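PDB 5AX6: CofB from Escherichia coli, which is the trimeric minor pilin of the CFA/III type IVb pilus of enterotoxigenic strains and probably takes part in pilus assembly. Local coordinates for residues D23-T31 against E40-Q48. Sequence-based numbering, arbitrary orientation.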
loop_
_atom_site.group_PDB
_atom_site.type_symbol
_atom_site.label_atom_id
_atom_site.label_comp_id
_atom_site.label_asym_id
_atom_site.label_seq_id
_atom_site.Cartn_x
_atom_site.Cartn_y
_atom_site.Cartn_z
ATOM N N ASP A 23 -2.113 30.172 2.842
ATOM C CA ASP A 23 -2.427 29.062 1.943
ATOM C C ASP A 23 -2.861 29.583 0.582
ATOM O O ASP A 23 -2.479 29.044 -0.453
ATOM C CB ASP A 23 -3.540 28.166 2.523
ATOM C CG ASP A 23 -3.039 27.179 3.571
ATOM O OD1 ASP A 23 -1.814 26.967 3.710
ATOM O OD2 ASP A 23 -3.899 26.599 4.266
ATOM N N PHE A 24 -3.656 30.652 0.593
ATOM C CA PHE A 24 -4.155 31.266 -0.633
ATOM C C PHE A 24 -3.013 31.880 -1.443
ATOM O O PHE A 24 -2.909 31.680 -2.666
ATOM C CB PHE A 24 -5.202 32.327 -0.287
ATOM C CG PHE A 24 -5.819 33.010 -1.485
ATOM C CD1 PHE A 24 -6.667 32.321 -2.338
ATOM C CD2 PHE A 24 -5.564 34.352 -1.737
ATOM C CE1 PHE A 24 -7.240 32.953 -3.444
ATOM C CE2 PHE A 24 -6.146 34.995 -2.822
ATOM C CZ PHE A 24 -6.983 34.298 -3.674
ATOM N N VAL A 25 -2.165 32.637 -0.752
ATOM C CA VAL A 25 -0.989 33.229 -1.384
ATOM C C VAL A 25 -0.126 32.132 -2.023
ATOM O O VAL A 25 0.436 32.321 -3.113
ATOM C CB VAL A 25 -0.155 34.035 -0.365
ATOM C CG1 VAL A 25 1.234 34.395 -0.919
ATOM C CG2 VAL A 25 -0.893 35.303 0.028
ATOM N N ALA A 26 -0.027 30.991 -1.347
ATOM C CA ALA A 26 0.860 29.911 -1.810
ATOM C C ALA A 26 0.288 29.079 -2.968
ATOM O O ALA A 26 0.917 28.111 -3.418
ATOM C CB ALA A 26 1.208 29.004 -0.652
ATOM N N GLU A 27 -0.901 29.431 -3.453
ATOM C CA GLU A 27 -1.441 28.743 -4.628
ATOM C C GLU A 27 -1.490 29.681 -5.824
ATOM O O GLU A 27 -2.380 30.518 -5.920
ATOM C CB GLU A 27 -2.844 28.175 -4.341
ATOM C CG GLU A 27 -2.842 27.088 -3.290
ATOM C CD GLU A 27 -4.238 26.572 -2.933
ATOM O OE1 GLU A 27 -5.219 26.933 -3.620
ATOM O OE2 GLU A 27 -4.343 25.800 -1.955
ATOM N N GLU A 28 -0.540 29.548 -6.746
ATOM C CA GLU A 28 -0.577 30.382 -7.935
ATOM C C GLU A 28 -1.688 29.946 -8.878
ATOM O O GLU A 28 -2.302 30.777 -9.552
ATOM C CB GLU A 28 0.764 30.361 -8.663
ATOM C CG GLU A 28 0.743 31.186 -9.928
ATOM C CD GLU A 28 2.108 31.750 -10.271
ATOM O OE1 GLU A 28 3.047 31.567 -9.467
ATOM O OE2 GLU A 28 2.235 32.379 -11.342
ATOM N N GLN A 29 -1.930 28.639 -8.930
ATOM C CA GLN A 29 -3.066 28.081 -9.645
ATOM C C GLN A 29 -4.100 27.634 -8.617
ATOM O O GLN A 29 -3.762 26.929 -7.666
ATOM C CB GLN A 29 -2.638 26.902 -10.526
ATOM C CG GLN A 29 -1.651 27.277 -11.634
ATOM C CD GLN A 29 -2.247 28.218 -12.677
ATOM O OE1 GLN A 29 -1.889 29.401 -12.750
ATOM N NE2 GLN A 29 -3.146 27.696 -13.497
ATOM N N ILE A 30 -5.351 28.050 -8.786
ATOM C CA ILE A 30 -6.378 27.691 -7.808
ATOM C C ILE A 30 -7.562 27.012 -8.462
ATOM O O ILE A 30 -7.809 27.199 -9.651
ATOM C CB ILE A 30 -6.899 28.925 -7.025
ATOM C CG1 ILE A 30 -7.452 29.972 -7.989
ATOM C CG2 ILE A 30 -5.789 29.528 -6.206
ATOM C CD1 ILE A 30 -8.124 31.144 -7.285
ATOM N N THR A 31 -8.299 26.237 -7.670
ATOM C CA THR A 31 -9.511 25.585 -8.146
ATOM C C THR A 31 -10.733 26.435 -7.787
ATOM O O THR A 31 -10.959 26.742 -6.620
ATOM C CB THR A 31 -9.679 24.165 -7.544
ATOM O OG1 THR A 31 -8.509 23.380 -7.812
ATOM C CG2 THR A 31 -10.892 23.470 -8.153
ATOM N N GLU A 40 -9.407 25.043 -13.097
ATOM C CA GLU A 40 -8.175 25.653 -12.613
ATOM C C GLU A 40 -7.998 27.004 -13.262
ATOM O O GLU A 40 -8.086 27.132 -14.486
ATOM C CB GLU A 40 -6.947 24.783 -12.913
ATOM C CG GLU A 40 -7.035 23.373 -12.398
ATOM C CD GLU A 40 -7.153 23.316 -10.898
ATOM O OE1 GLU A 40 -6.178 23.693 -10.207
ATOM O OE2 GLU A 40 -8.226 22.895 -10.407
ATOM N N ILE A 41 -7.739 28.020 -12.443
ATOM C CA ILE A 41 -7.392 29.324 -12.970
ATOM C C ILE A 41 -6.173 29.883 -12.250
ATOM O O ILE A 41 -5.778 29.403 -11.184
ATOM C CB ILE A 41 -8.553 30.338 -12.831
ATOM C CG1 ILE A 41 -8.893 30.537 -11.343
ATOM C CG2 ILE A 41 -9.765 29.878 -13.629
ATOM C CD1 ILE A 41 -9.790 31.731 -11.085
ATOM N N THR A 42 -5.569 30.889 -12.855
ATOM C CA THR A 42 -4.533 31.634 -12.180
ATOM C C THR A 42 -5.157 32.381 -10.994
ATOM O O THR A 42 -6.188 33.035 -11.142
ATOM C CB THR A 42 -3.856 32.610 -13.141
ATOM O OG1 THR A 42 -3.172 31.860 -14.155
ATOM C CG2 THR A 42 -2.863 33.497 -12.399
ATOM N N ASN A 43 -4.531 32.269 -9.829
ATOM C CA ASN A 43 -4.909 33.075 -8.663
ATOM C C ASN A 43 -4.969 34.562 -9.050
ATOM O O ASN A 43 -4.029 35.085 -9.655
ATOM C CB ASN A 43 -3.903 32.837 -7.524
ATOM C CG ASN A 43 -4.371 33.396 -6.189
ATOM O OD1 ASN A 43 -4.983 34.464 -6.123
ATOM N ND2 ASN A 43 -4.068 32.672 -5.110
ATOM N N PRO A 44 -6.073 35.252 -8.715
ATOM C CA PRO A 44 -6.160 36.677 -9.064
ATOM C C PRO A 44 -5.014 37.507 -8.488
ATOM O O PRO A 44 -4.729 38.583 -9.010
ATOM C CB PRO A 44 -7.513 37.113 -8.461
ATOM C CG PRO A 44 -7.843 36.072 -7.447
ATOM C CD PRO A 44 -7.296 34.787 -8.040
ATOM N N LEU A 45 -4.373 37.023 -7.426
ATOM C CA LEU A 45 -3.176 37.690 -6.920
ATOM C C LEU A 45 -2.143 37.875 -8.023
ATOM O O LEU A 45 -1.400 38.854 -8.031
ATOM C CB LEU A 45 -2.556 36.886 -5.769
ATOM C CG LEU A 45 -3.329 36.790 -4.452
ATOM C CD1 LEU A 45 -2.595 35.858 -3.492
ATOM C CD2 LEU A 45 -3.489 38.159 -3.818
ATOM N N TYR A 46 -2.091 36.936 -8.964
ATOM C CA TYR A 46 -0.957 36.895 -9.884
ATOM C C TYR A 46 -1.327 37.199 -11.341
ATOM O O TYR A 46 -0.579 36.882 -12.274
ATOM C CB TYR A 46 -0.269 35.536 -9.748
ATOM C CG TYR A 46 0.080 35.240 -8.309
ATOM C CD1 TYR A 46 0.932 36.081 -7.600
ATOM C CD2 TYR A 46 -0.462 34.140 -7.647
ATOM C CE1 TYR A 46 1.245 35.832 -6.260
ATOM C CE2 TYR A 46 -0.156 33.877 -6.314
ATOM C CZ TYR A 46 0.694 34.725 -5.627
ATOM O OH TYR A 46 0.996 34.470 -4.306
ATOM N N GLU A 47 -2.471 37.842 -11.512
ATOM C CA GLU A 47 -2.916 38.324 -12.814
ATOM C C GLU A 47 -2.614 39.804 -12.981
ATOM O O GLU A 47 -2.978 40.614 -12.129
ATOM C CB GLU A 47 -4.412 38.085 -12.987
ATOM C CG GLU A 47 -4.776 36.641 -13.248
ATOM C CD GLU A 47 -4.258 36.160 -14.592
ATOM O OE1 GLU A 47 -4.992 36.285 -15.595
ATOM O OE2 GLU A 47 -3.110 35.663 -14.648
ATOM N N GLN A 48 -1.961 40.165 -14.080
ATOM C CA GLN A 48 -1.621 41.570 -14.322
ATOM C C GLN A 48 -2.849 42.468 -14.404
ATOM O O GLN A 48 -2.758 43.676 -14.204
ATOM C CB GLN A 48 -0.818 41.715 -15.613
ATOM C CG GLN A 48 0.621 41.277 -15.518
ATOM C CD GLN A 48 1.405 41.625 -16.778
ATOM O OE1 GLN A 48 1.550 40.799 -17.680
ATOM N NE2 GLN A 48 1.907 42.854 -16.844
HETATM O O HOH W 1 2.314 34.943 -12.365
#
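Asn43 holds the NH2 end of its carboxamide over one face of the Phe24 ring, with ND2 3.5 Å above the ring plane near its centre and the amide steeply tilted, its plane 60° from the ring's. CG stands anti to the backbone N (chi1 -168°), which turns the amide in under the end of helix 4-25. There ND2 donates to Glu27 O at 2.9 Å, almost in its own amide plane, while OD1 accepts from Leu45 N at 2.9 Å and closes an Asx turn. With an alanine here, Glu27 O would probably lose this donor, Leu45 N its acceptor, and the Phe24 face the amide that covers it. Farther along the same turn, Tyr46 points its OH at Val25 O, the carbonyl lying at the ring edge and the hydroxyl on a lone pair in the carbonyl plane. The same ring runs past Glu28, CD2 lying 3.9 Å from Glu28 CG. Leu45 sets CD1 against Phe24 CE2, 3.7 Å away, and crosses Val25 at about a right angle. The helix of this pilin domain passes through a short turn, residues 26-28, into an antiparallel beta hairpin, strands 29-34 and 37-42, and the residues just after its returning strand, 43-46, pack against the helix end. Ile30 and Ile41 form a hydrogen-bonded pair of the hairpin and meet CG1 to CG1 at 3.7 Å; Ile30 also sends CD1 to Pro44 CD. On the opposite face from the isoleucines, Thr31 OG1 donates to the syn lone pair of Glu40 OE2 at 2.7 Å. Arg240 of a second subunit hydrogen-bonds to Thr31 OG1 and forms a salt bridge with Glu40 OE1, tying this face into the trimer.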